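Local coordinates for PixA inclusion body protein (Burkholderia cenocepacia, PDB 4LZK), which is of unknown function but belongs to the PixA family of bacterial inclusion body proteins and crystallises as an assembly of identical chains, at the interface of chains A and B and the interface of chains A and C. Sequence-based numbering; all coordinates share one arbitrary frame. Chains: chain A/B/C, PixA inclusion body protein.

Contact 1: the interface of chains A and B. Residues chain A 42-43, 100, 177; chain B 4-7, 11.
A:Gln43 grips the backbone of B:Asp7 with its side-chain amide. The chain leaves CB with CG anti to its own carbonyl carbon (chi1 -47°) and bends at chi2. The bend brings CD beside B:Val6, whose CG1 lies 4.1 Å from it and packs against OE1 at 3.5 Å. At the tip, the amide oxygen OE1 accepts a hydrogen bond of 3.0 Å from B:Asp7 N. The donor lies in the amide plane, on a lone pair of OE1. The amide nitrogen NE2 donates in return to B:Asp7 O, also at 3.0 Å and nearly straight (162° at H). The paired bonds fix the rotation of the flat amide. They read backbone, not the B:Asp7 carboxylate. Alongside, B:Val6 turns CG2 toward A:Ala42 CB. B:Ile11 CD1 crosses obliquely to ring carbon CE2 of A:Tyr100, 4.0 Å away. The hydroxyl of A:Tyr100 in turn bonds A:Ala42 O at 2.8 Å and may steady the loop that carries A:Gln43. Selenomethionine B:Met4 meets A:Tyr177 tip to tip, CE to OH, at 3.4 Å. An extended N-terminal segment of chain B thus lies across the loop at 42-43, next to strands 96-105 and 171-186 of chain A.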
ATOM      1  N   ALA A  42     -16.205 -30.775   1.448  1.00 18.37           N
ATOM      2  CA  ALA A  42     -15.141 -30.251   2.271  1.00 17.95           C
ATOM      3  C   ALA A  42     -13.721 -30.803   1.932  1.00 21.06           C
ATOM      4  O   ALA A  42     -12.734 -30.207   2.304  1.00 18.94           O
ATOM      5  CB  ALA A  42     -15.458 -30.397   3.714  1.00 18.93           C
ATOM      6  N   GLN A  43     -13.639 -31.950   1.259  1.00 19.08           N
ATOM      7  CA  GLN A  43     -12.388 -32.530   0.835  1.00 20.29           C
ATOM      8  C   GLN A  43     -11.938 -31.904  -0.441  1.00 21.04           C
ATOM      9  O   GLN A  43     -10.831 -32.167  -0.863  1.00 22.51           O
ATOM     10  CB  GLN A  43     -12.525 -34.059   0.572  1.00 24.12           C
ATOM     11  CG  GLN A  43     -13.251 -34.861   1.647  1.00 25.64           C
ATOM     12  CD  GLN A  43     -12.556 -34.913   2.973  1.00 27.02           C
ATOM     13  OE1 GLN A  43     -13.170 -35.223   3.968  1.00 29.81           O
ATOM     14  NE2 GLN A  43     -11.262 -34.677   2.989  1.00 29.15           N
ATOM     15  N   TYR A 100     -11.427 -24.582   8.778  1.00 12.48           N
ATOM     16  CA  TYR A 100     -11.304 -25.968   9.243  1.00 12.53           C
ATOM     17  C   TYR A 100     -10.017 -26.675   8.951  1.00 13.89           C
ATOM     18  O   TYR A 100      -9.846 -27.799   9.455  1.00 15.01           O
ATOM     19  CB  TYR A 100     -12.481 -26.818   8.782  1.00 12.19           C
ATOM     20  CG  TYR A 100     -12.611 -27.049   7.310  1.00 11.32           C
ATOM     21  CD1 TYR A 100     -13.273 -26.147   6.511  1.00 12.78           C
ATOM     22  CD2 TYR A 100     -12.079 -28.182   6.702  1.00 12.08           C
ATOM     23  CE1 TYR A 100     -13.417 -26.321   5.145  1.00 12.12           C
ATOM     24  CE2 TYR A 100     -12.210 -28.389   5.321  1.00 13.45           C
ATOM     25  CZ  TYR A 100     -12.915 -27.450   4.555  1.00 14.27           C
ATOM     26  OH  TYR A 100     -13.059 -27.578   3.199  1.00 16.58           O
ATOM     27  N   TYR A 177     -17.713 -24.604   0.668  1.00 12.99           N
ATOM     28  CA  TYR A 177     -16.430 -24.829   1.293  1.00 12.50           C
ATOM     29  C   TYR A 177     -15.426 -24.225   0.367  1.00 12.18           C
ATOM     30  O   TYR A 177     -15.504 -24.446  -0.862  1.00 11.80           O
ATOM     31  CB  TYR A 177     -16.075 -26.291   1.499  1.00 13.36           C
ATOM     32  CG  TYR A 177     -16.996 -27.032   2.463  1.00 12.51           C
ATOM     33  CD1 TYR A 177     -16.918 -26.787   3.822  1.00 14.67           C
ATOM     34  CD2 TYR A 177     -17.898 -27.897   2.024  1.00 12.26           C
ATOM     35  CE1 TYR A 177     -17.759 -27.397   4.692  1.00 14.90           C
ATOM     36  CE2 TYR A 177     -18.774 -28.583   2.916  1.00 15.16           C
ATOM     37  CZ  TYR A 177     -18.674 -28.319   4.256  1.00 14.54           C
ATOM     38  OH  TYR A 177     -19.459 -28.922   5.255  1.00 17.18           O
TER
HETATM   39  N   MSE B   4     -20.142 -34.159  10.538  1.00 29.96           N
HETATM   40  CA  MSE B   4     -19.654 -34.913   9.379  1.00 30.86           C
HETATM   41  C   MSE B   4     -18.147 -35.128   9.418  1.00 34.62           C
HETATM   42  O   MSE B   4     -17.386 -34.204   9.727  1.00 32.94           O
HETATM   43  CB  MSE B   4     -20.067 -34.184   8.096  1.00 30.25           C
HETATM   44  CG  MSE B   4     -19.820 -35.004   6.857  1.00 31.65           C
HETATM   45 SE   MSE B   4     -19.711 -33.715   5.435  0.58 38.62          SE
HETATM   46  CE  MSE B   4     -18.768 -32.152   6.168  1.00 39.71           C
ATOM     47  N   LYS B   5     -17.709 -36.351   9.120  1.00 31.79           N
ATOM     48  CA  LYS B   5     -16.282 -36.676   9.156  1.00 34.75           C
ATOM     49  C   LYS B   5     -15.597 -35.991   8.014  1.00 32.31           C
ATOM     50  O   LYS B   5     -15.956 -36.203   6.854  1.00 36.14           O
ATOM     51  CB  LYS B   5     -16.026 -38.190   9.033  1.00 33.69           C
ATOM     52  N   VAL B   6     -14.602 -35.173   8.317  1.00 29.86           N
ATOM     53  CA  VAL B   6     -13.767 -34.644   7.287  1.00 28.06           C
ATOM     54  C   VAL B   6     -12.405 -35.236   7.554  1.00 28.14           C
ATOM     55  O   VAL B   6     -11.941 -35.230   8.684  1.00 32.24           O
ATOM     56  CB  VAL B   6     -13.774 -33.087   7.303  1.00 27.49           C
ATOM     57  CG1 VAL B   6     -12.831 -32.518   6.240  1.00 28.56           C
ATOM     58  CG2 VAL B   6     -15.172 -32.589   6.990  1.00 28.04           C
ATOM     59  N   ASP B   7     -11.785 -35.772   6.525  1.00 28.46           N
ATOM     60  CA  ASP B   7     -10.429 -36.307   6.675  1.00 34.58           C
ATOM     61  C   ASP B   7      -9.374 -35.203   6.370  1.00 27.88           C
ATOM     62  O   ASP B   7      -9.202 -34.770   5.232  1.00 25.26           O
ATOM     63  CB  ASP B   7     -10.224 -37.506   5.771  1.00 35.30           C
ATOM     64  CG  ASP B   7      -8.769 -37.958   5.720  1.00 44.41           C
ATOM     65  OD1 ASP B   7      -8.033 -37.834   6.734  1.00 48.12           O
ATOM     66  OD2 ASP B   7      -8.367 -38.428   4.640  1.00 48.81           O
ATOM     67  N   ILE B  11      -7.663 -33.344   1.934  1.00 28.85           N
ATOM     68  CA  ILE B  11      -8.283 -32.146   1.451  1.00 27.38           C
ATOM     69  C   ILE B  11      -7.523 -31.789   0.195  1.00 31.95           C
ATOM     70  O   ILE B  11      -6.419 -31.290   0.256  1.00 29.85           O
ATOM     71  CB  ILE B  11      -8.262 -31.027   2.520  1.00 25.08           C
ATOM     72  CG1 ILE B  11      -9.163 -31.462   3.704  1.00 25.83           C
ATOM     73  CG2 ILE B  11      -8.717 -29.717   1.915  1.00 26.35           C
ATOM     74  CD1 ILE B  11      -9.006 -30.697   4.968  1.00 27.07           C
TER

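Contact 2: the interface of chains A and C. Residues chain A 42, 98-100, 144, 163, 165; chain C 131, 133-135.
C:Ile134 points CG1 anti to its own carbonyl carbon (chi1 -59°), and its extended chi2 carries CD1 into chain A. A:Gln144 sets CG anti to its backbone N (chi1 -170°) and stretches out to meet the backbone of the same segment. The isoleucine hides 75 Å² of its surface against chain A. Its CG1 packs on A:Tyr100 CB at 3.8 Å. CD1 rests against both A:Ala163 CB, at 4.0 Å, and A:Leu98 CB, at 4.1 Å. These residues belong to strands 96-105 and 154-168, so the side chain packs on an apolar patch of these strands. C:Leu133 crosses A:Tyr100, with CD1 4.0 Å from the ring atom CD2. Polar contacts lie to one side of this apolar patch. The side-chain oxygen OE1 of A:Gln144 accepts a hydrogen bond of 2.7 Å from C:Ala135 N. The donor stands above the amide plane, away from the lone-pair directions. C:Ala135 is poorly ordered, so this geometry deserves caution. NE2 of A:Gln144 makes a weak bond to C:Leu133 O. The amide thus spans the backbone on both flanks of C:Ile134. The whole interface is two-fold symmetric, so the contact recurs with the chains exchanged. At the far end, the hydroxyl OH of A:Tyr165 meets ring carbon CD of C:Pro131, tip to tip, at 3.6 Å.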
ATOM      1  N   ALA A  42     -16.205 -30.775   1.448  1.00 18.37           N
ATOM      2  CA  ALA A  42     -15.141 -30.251   2.271  1.00 17.95           C
ATOM      3  C   ALA A  42     -13.721 -30.803   1.932  1.00 21.06           C
ATOM      4  O   ALA A  42     -12.734 -30.207   2.304  1.00 18.94           O
ATOM      5  CB  ALA A  42     -15.458 -30.397   3.714  1.00 18.93           C
ATOM      6  N   LEU A  98     -15.736 -20.020   8.836  1.00 12.61           N
ATOM      7  CA  LEU A  98     -15.072 -20.824   9.846  1.00 12.46           C
ATOM      8  C   LEU A  98     -13.966 -21.726   9.258  1.00 11.57           C
ATOM      9  O   LEU A  98     -14.238 -22.667   8.515  1.00 13.29           O
ATOM     10  CB  LEU A  98     -16.089 -21.672  10.552  1.00 14.18           C
ATOM     11  CG  LEU A  98     -17.186 -20.844  11.332  1.00 15.60           C
ATOM     12  CD1 LEU A  98     -18.385 -21.717  11.763  1.00 18.20           C
ATOM     13  CD2 LEU A  98     -16.583 -20.136  12.553  1.00 17.25           C
ATOM     14  N   ILE A  99     -12.727 -21.413   9.588  1.00 11.23           N
ATOM     15  CA  ILE A  99     -11.548 -22.213   9.190  1.00 11.60           C
ATOM     16  C   ILE A  99     -11.680 -23.655   9.685  1.00 11.55           C
ATOM     17  O   ILE A  99     -12.039 -23.901  10.868  1.00 10.40           O
ATOM     18  CB  ILE A  99     -10.253 -21.626   9.711  1.00 11.45           C
ATOM     19  CG1 ILE A  99     -10.088 -20.207   9.129  1.00 13.04           C
ATOM     20  CG2 ILE A  99      -9.055 -22.534   9.352  1.00 11.75           C
ATOM     21  CD1 ILE A  99      -8.931 -19.384   9.676  1.00 11.64           C
ATOM     22  N   TYR A 100     -11.427 -24.582   8.778  1.00 12.48           N
ATOM     23  CA  TYR A 100     -11.304 -25.968   9.243  1.00 12.53           C
ATOM     24  C   TYR A 100     -10.017 -26.675   8.951  1.00 13.89           C
ATOM     25  O   TYR A 100      -9.846 -27.799   9.455  1.00 15.01           O
ATOM     26  CB  TYR A 100     -12.481 -26.818   8.782  1.00 12.19           C
ATOM     27  CG  TYR A 100     -12.611 -27.049   7.310  1.00 11.32           C
ATOM     28  CD1 TYR A 100     -13.273 -26.147   6.511  1.00 12.78           C
ATOM     29  CD2 TYR A 100     -12.079 -28.182   6.702  1.00 12.08           C
ATOM     30  CE1 TYR A 100     -13.417 -26.321   5.145  1.00 12.12           C
ATOM     31  CE2 TYR A 100     -12.210 -28.389   5.321  1.00 13.45           C
ATOM     32  CZ  TYR A 100     -12.915 -27.450   4.555  1.00 14.27           C
ATOM     33  OH  TYR A 100     -13.059 -27.578   3.199  1.00 16.58           O
ATOM     34  N   GLN A 144     -12.126 -21.336  17.683  1.00 18.78           N
ATOM     35  CA  GLN A 144     -11.057 -22.211  17.351  1.00 19.52           C
ATOM     36  C   GLN A 144      -9.943 -21.434  16.638  1.00 15.88           C
ATOM     37  O   GLN A 144     -10.236 -20.533  15.895  1.00 14.20           O
ATOM     38  CB  GLN A 144     -11.672 -23.226  16.448  1.00 20.77           C
ATOM     39  CG  GLN A 144     -10.841 -24.377  16.139  1.00 26.07           C
ATOM     40  CD  GLN A 144     -11.698 -25.484  15.638  1.00 28.71           C
ATOM     41  OE1 GLN A 144     -12.747 -25.229  15.037  1.00 31.84           O
ATOM     42  NE2 GLN A 144     -11.310 -26.725  15.947  1.00 31.92           N
ATOM     43  N   ALA A 163     -15.355 -23.111   5.866  1.00 11.17           N
ATOM     44  CA  ALA A 163     -16.782 -23.292   5.536  1.00 11.17           C
ATOM     45  C   ALA A 163     -17.482 -21.936   5.633  1.00 12.77           C
ATOM     46  O   ALA A 163     -17.285 -21.174   6.615  1.00 13.37           O
ATOM     47  CB  ALA A 163     -17.374 -24.243   6.561  1.00 12.43           C
ATOM     48  N   TYR A 165     -21.214 -20.234   5.932  1.00 13.60           N
ATOM     49  CA  TYR A 165     -22.624 -20.423   6.282  1.00 13.73           C
ATOM     50  C   TYR A 165     -23.374 -19.146   6.107  1.00 17.26           C
ATOM     51  O   TYR A 165     -22.811 -18.068   6.365  1.00 18.36           O
ATOM     52  CB  TYR A 165     -22.700 -20.813   7.763  1.00 14.25           C
ATOM     53  CG  TYR A 165     -22.069 -22.197   7.965  1.00 13.95           C
ATOM     54  CD1 TYR A 165     -22.796 -23.371   7.732  1.00 14.64           C
ATOM     55  CD2 TYR A 165     -20.737 -22.291   8.350  1.00 14.50           C
ATOM     56  CE1 TYR A 165     -22.208 -24.608   7.936  1.00 14.83           C
ATOM     57  CE2 TYR A 165     -20.088 -23.501   8.469  1.00 14.48           C
ATOM     58  CZ  TYR A 165     -20.852 -24.678   8.311  1.00 14.79           C
ATOM     59  OH  TYR A 165     -20.224 -25.875   8.433  1.00 16.26           O
TER
ATOM     60  N   PRO C 131     -18.373 -29.760   9.182  1.00 18.96           N
ATOM     61  CA  PRO C 131     -17.200 -30.593   9.461  1.00 19.17           C
ATOM     62  C   PRO C 131     -16.978 -30.835  10.961  1.00 23.15           C
ATOM     63  O   PRO C 131     -17.038 -29.917  11.773  1.00 20.32           O
ATOM     64  CB  PRO C 131     -16.043 -29.782   8.868  1.00 19.43           C
ATOM     65  CG  PRO C 131     -16.700 -29.026   7.736  1.00 18.27           C
ATOM     66  CD  PRO C 131     -18.097 -28.723   8.155  1.00 18.12           C
ATOM     67  N   LEU C 133     -14.220 -31.277  12.116  1.00 28.55           N
ATOM     68  CA  LEU C 133     -12.997 -30.505  12.362  1.00 33.65           C
ATOM     69  C   LEU C 133     -13.287 -29.134  13.010  1.00 35.67           C
ATOM     70  O   LEU C 133     -12.380 -28.530  13.583  1.00 36.47           O
ATOM     71  CB  LEU C 133     -12.207 -30.324  11.052  1.00 30.42           C
ATOM     72  CG  LEU C 133     -11.493 -31.536  10.455  1.00 35.44           C
ATOM     73  CD1 LEU C 133     -10.899 -31.216   9.077  1.00 34.49           C
ATOM     74  CD2 LEU C 133     -10.402 -32.095  11.385  1.00 32.93           C
ATOM     75  N   ILE C 134     -14.541 -28.654  12.943  1.00 33.99           N
ATOM     76  CA  ILE C 134     -14.888 -27.334  13.469  1.00 36.12           C
ATOM     77  C   ILE C 134     -15.485 -27.414  14.877  1.00 38.71           C
ATOM     78  O   ILE C 134     -16.463 -28.108  15.107  1.00 42.74           O
ATOM     79  CB  ILE C 134     -15.872 -26.513  12.565  1.00 34.91           C
ATOM     80  CG1 ILE C 134     -15.318 -26.268  11.175  1.00 35.05           C
ATOM     81  CG2 ILE C 134     -16.158 -25.173  13.177  1.00 35.97           C
ATOM     82  CD1 ILE C 134     -16.360 -25.720  10.188  1.00 33.55           C
ATOM     83  N   ALA C 135     -14.872 -26.675  15.801  1.00 38.82           N
ATOM     84  CA  ALA C 135     -15.502 -26.266  17.058  1.00 37.13           C
ATOM     85  C   ALA C 135     -16.415 -25.018  16.807  1.00 43.54           C
ATOM     86  O   ALA C 135     -15.980 -23.953  16.232  1.00 37.34           O
ATOM     87  CB  ALA C 135     -14.411 -25.972  18.075  1.00 43.13           C
TER

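Contact 3: the interface of chains A and C. Residues chain A 23, 85-87, 91, 143; chain C 88, 90-93.
A:Phe143 lays one ring face against C:Ser93, whose CB sits 3.7 Å from the ring centroid in a CH-pi contact, offset toward the rim. C:Ser93 OG is turned to its own chain and donates to C:Ala90 O at 2.7 Å. Selenomethionine A:Met85 packs against the same chain C loop, its tip folded by a bend at chi3 (CG anti to the carbonyl carbon, chi1 -53°). Its SE lies 3.4 Å from C:Ala90 O, and its CE 3.9 Å from C:Asp91 CB. A:Phe143 CE2 presses on a second carbonyl, 3.3 Å from C:Asp91 O. This is the tightly packed part.

The other side is wet and acidic. As modelled, A:Asp91 and C:Asp91 slide past each other in opposite directions, their carboxylate planes 63° apart, but the OD1 atoms come too close, so both placings are doubtful. A:Thr87 OG1 donates to A:Asp91 OD1 at 3.0 Å, on the anti side, somewhat out of the carboxylate plane. Water 1 links A:Gly86 O to C:Asp91 OD2, and water 2 joins that same OD2 to A:Asp91 O. Water 3 lies at the ring edge of A:Phe143 and bridges A:Asp91 OD2, at 2.8 Å, to C:Asp91 O. If both carboxylates are charged, the waters may ease their repulsion. In the crystal the site seats a loop of one copy on strands 81-88 and 143-149 of the other, though the structure alone does not show that this pairing is biological.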
ATOM      1  N   LEU A  23      -5.427 -12.757  11.960  1.00  9.41           N
ATOM      2  CA  LEU A  23      -6.853 -12.788  11.773  1.00  9.68           C
ATOM      3  C   LEU A  23      -7.148 -12.648  10.296  1.00 10.97           C
ATOM      4  O   LEU A  23      -6.675 -11.686   9.661  1.00 12.92           O
ATOM      5  CB  LEU A  23      -7.540 -11.707  12.539  1.00 10.58           C
ATOM      6  CG  LEU A  23      -9.050 -11.781  12.420  1.00 11.65           C
ATOM      7  CD1 LEU A  23      -9.577 -13.077  13.120  1.00 13.61           C
ATOM      8  CD2 LEU A  23      -9.721 -10.598  13.009  1.00 12.58           C
HETATM    9  N   MSE A  85      -6.915 -17.282  13.140  1.00 11.76           N
HETATM   10  CA  MSE A  85      -8.391 -17.370  13.284  1.00 12.62           C
HETATM   11  C   MSE A  85      -9.060 -16.687  12.121  1.00 14.59           C
HETATM   12  O   MSE A  85      -8.408 -15.906  11.386  1.00 11.58           O
HETATM   13  CB  MSE A  85      -8.836 -16.692  14.567  1.00 13.81           C
HETATM   14  CG  MSE A  85      -8.073 -17.244  15.754  1.00 15.84           C
HETATM   15 SE   MSE A  85      -8.828 -16.601  17.400  0.76 20.90          SE
HETATM   16  CE  MSE A  85     -10.731 -16.975  17.243  1.00 20.01           C
ATOM     17  N   GLY A  86     -10.330 -16.968  11.913  1.00 12.76           N
ATOM     18  CA  GLY A  86     -11.025 -16.409  10.790  1.00 15.07           C
ATOM     19  C   GLY A  86     -12.421 -15.988  11.155  1.00 13.99           C
ATOM     20  O   GLY A  86     -13.040 -16.556  12.089  1.00 12.80           O
ATOM     21  N   THR A  87     -12.895 -14.958  10.468  1.00 12.07           N
ATOM     22  CA  THR A  87     -14.199 -14.426  10.715  1.00 13.02           C
ATOM     23  C   THR A  87     -14.646 -13.611   9.534  1.00 12.12           C
ATOM     24  O   THR A  87     -13.863 -13.407   8.634  1.00 11.60           O
ATOM     25  CB  THR A  87     -14.227 -13.611  11.997  1.00 14.37           C
ATOM     26  OG1 THR A  87     -15.610 -13.322  12.334  1.00 15.31           O
ATOM     27  CG2 THR A  87     -13.409 -12.251  11.755  1.00 14.06           C
ATOM     28  N   ASP A  91     -18.092 -10.119  11.616  1.00 13.86           N
ATOM     29  CA  ASP A  91     -17.629 -10.868  12.771  1.00 12.71           C
ATOM     30  C   ASP A  91     -18.411 -12.168  13.012  1.00 11.81           C
ATOM     31  O   ASP A  91     -18.639 -12.539  14.189  1.00 11.92           O
ATOM     32  CB  ASP A  91     -17.631 -10.053  14.056  1.00 13.07           C
ATOM     33  CG  ASP A  91     -16.621 -10.566  15.049  1.00 15.24           C
ATOM     34  OD1 ASP A  91     -15.703 -11.354  14.588  1.00 16.11           O
ATOM     35  OD2 ASP A  91     -16.721 -10.273  16.276  1.00 17.88           O
ATOM     36  N   PHE A 143     -14.668 -20.895  20.165  1.00 23.35           N
ATOM     37  CA  PHE A 143     -13.845 -20.452  19.062  1.00 19.71           C
ATOM     38  C   PHE A 143     -12.782 -21.485  18.815  1.00 20.00           C
ATOM     39  O   PHE A 143     -12.424 -22.318  19.670  1.00 17.98           O
ATOM     40  CB  PHE A 143     -13.116 -19.101  19.417  1.00 17.82           C
ATOM     41  CG  PHE A 143     -13.982 -17.937  19.731  1.00 18.57           C
ATOM     42  CD1 PHE A 143     -14.446 -17.722  20.998  1.00 20.83           C
ATOM     43  CD2 PHE A 143     -14.258 -16.982  18.762  1.00 21.55           C
ATOM     44  CE1 PHE A 143     -15.158 -16.603  21.317  1.00 24.95           C
ATOM     45  CE2 PHE A 143     -14.986 -15.837  19.051  1.00 21.89           C
ATOM     46  CZ  PHE A 143     -15.425 -15.634  20.333  1.00 23.20           C
TER
ATOM     47  N   SER C  88     -10.967  -8.148  18.520  1.00 15.53           N
ATOM     48  CA  SER C  88      -9.520  -8.168  18.665  1.00 14.66           C
ATOM     49  C   SER C  88      -8.912  -9.035  17.587  1.00 14.02           C
ATOM     50  O   SER C  88      -9.649  -9.662  16.748  1.00 12.97           O
ATOM     51  CB  SER C  88      -9.229  -8.671  20.099  1.00 14.48           C
ATOM     52  OG  SER C  88      -9.410 -10.086  20.069  1.00 14.62           O
ATOM     53  N   ALA C  90      -7.602 -11.804  18.168  1.00 12.12           N
ATOM     54  CA  ALA C  90      -8.101 -13.156  18.389  1.00 13.17           C
ATOM     55  C   ALA C  90      -9.590 -13.187  18.473  1.00 12.81           C
ATOM     56  O   ALA C  90     -10.175 -13.985  19.200  1.00 14.25           O
ATOM     57  CB  ALA C  90      -7.446 -13.818  19.576  1.00 13.00           C
ATOM     58  N   ASP C  91     -10.222 -12.291  17.720  1.00 12.26           N
ATOM     59  CA  ASP C  91     -11.674 -12.262  17.551  1.00 14.69           C
ATOM     60  C   ASP C  91     -12.459 -12.222  18.840  1.00 14.27           C
ATOM     61  O   ASP C  91     -13.530 -12.864  18.953  1.00 14.33           O
ATOM     62  CB  ASP C  91     -12.150 -13.429  16.668  1.00 17.66           C
ATOM     63  CG  ASP C  91     -13.491 -13.134  16.033  1.00 19.10           C
ATOM     64  OD1 ASP C  91     -13.840 -11.928  15.940  1.00 18.64           O
ATOM     65  OD2 ASP C  91     -14.197 -14.063  15.622  1.00 22.17           O
ATOM     66  N   ASN C  92     -11.941 -11.465  19.822  1.00 13.80           N
ATOM     67  CA  ASN C  92     -12.595 -11.336  21.154  1.00 13.61           C
ATOM     68  C   ASN C  92     -12.762 -12.676  21.879  1.00 14.52           C
ATOM     69  O   ASN C  92     -13.653 -12.816  22.744  1.00 15.45           O
ATOM     70  CB  ASN C  92     -13.934 -10.626  21.052  1.00 13.28           C
ATOM     71  CG  ASN C  92     -13.779  -9.128  20.855  1.00 12.80           C
ATOM     72  OD1 ASN C  92     -12.688  -8.604  20.805  1.00 14.58           O
ATOM     73  ND2 ASN C  92     -14.897  -8.437  20.691  1.00 15.03           N
ATOM     74  N   SER C  93     -11.899 -13.615  21.570  1.00 14.68           N
ATOM     75  CA  SER C  93     -11.916 -14.954  22.238  1.00 18.20           C
ATOM     76  C   SER C  93     -11.175 -14.921  23.621  1.00 20.15           C
ATOM     77  O   SER C  93     -11.379 -15.763  24.428  1.00 25.55           O
ATOM     78  CB  SER C  93     -11.300 -16.010  21.336  1.00 15.95           C
ATOM     79  OG  SER C  93      -9.938 -15.795  21.140  1.00 16.41           O
TER
HETATM   80  O   HOH W   1     -13.396 -16.564  14.750  1.00 21.63           O
HETATM   81  O   HOH W   2     -16.867 -14.119  15.917  1.00 21.72           O
HETATM   82  O   HOH W   3     -16.212 -12.205  18.306  1.00 23.23           O

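Contacts 1 and 2 are neighbours, with C-alpha centres about 8 Å apart, and they share A:Ala42 and A:Tyr100. One tyrosine therefore meets chain B and chain C at once. Contact 3 lies about 13 Å from contact 2 and about 21 Å from contact 1. Contacts 2 and 3 both belong to the two-fold A–C interface and both use strand 143-149, through adjacent residues. Contact 1 belongs to an A–B interface that is not an exact two-fold. The deposited assembly holds six copies. The structure alone does not show whether this hexamer forms in the cell.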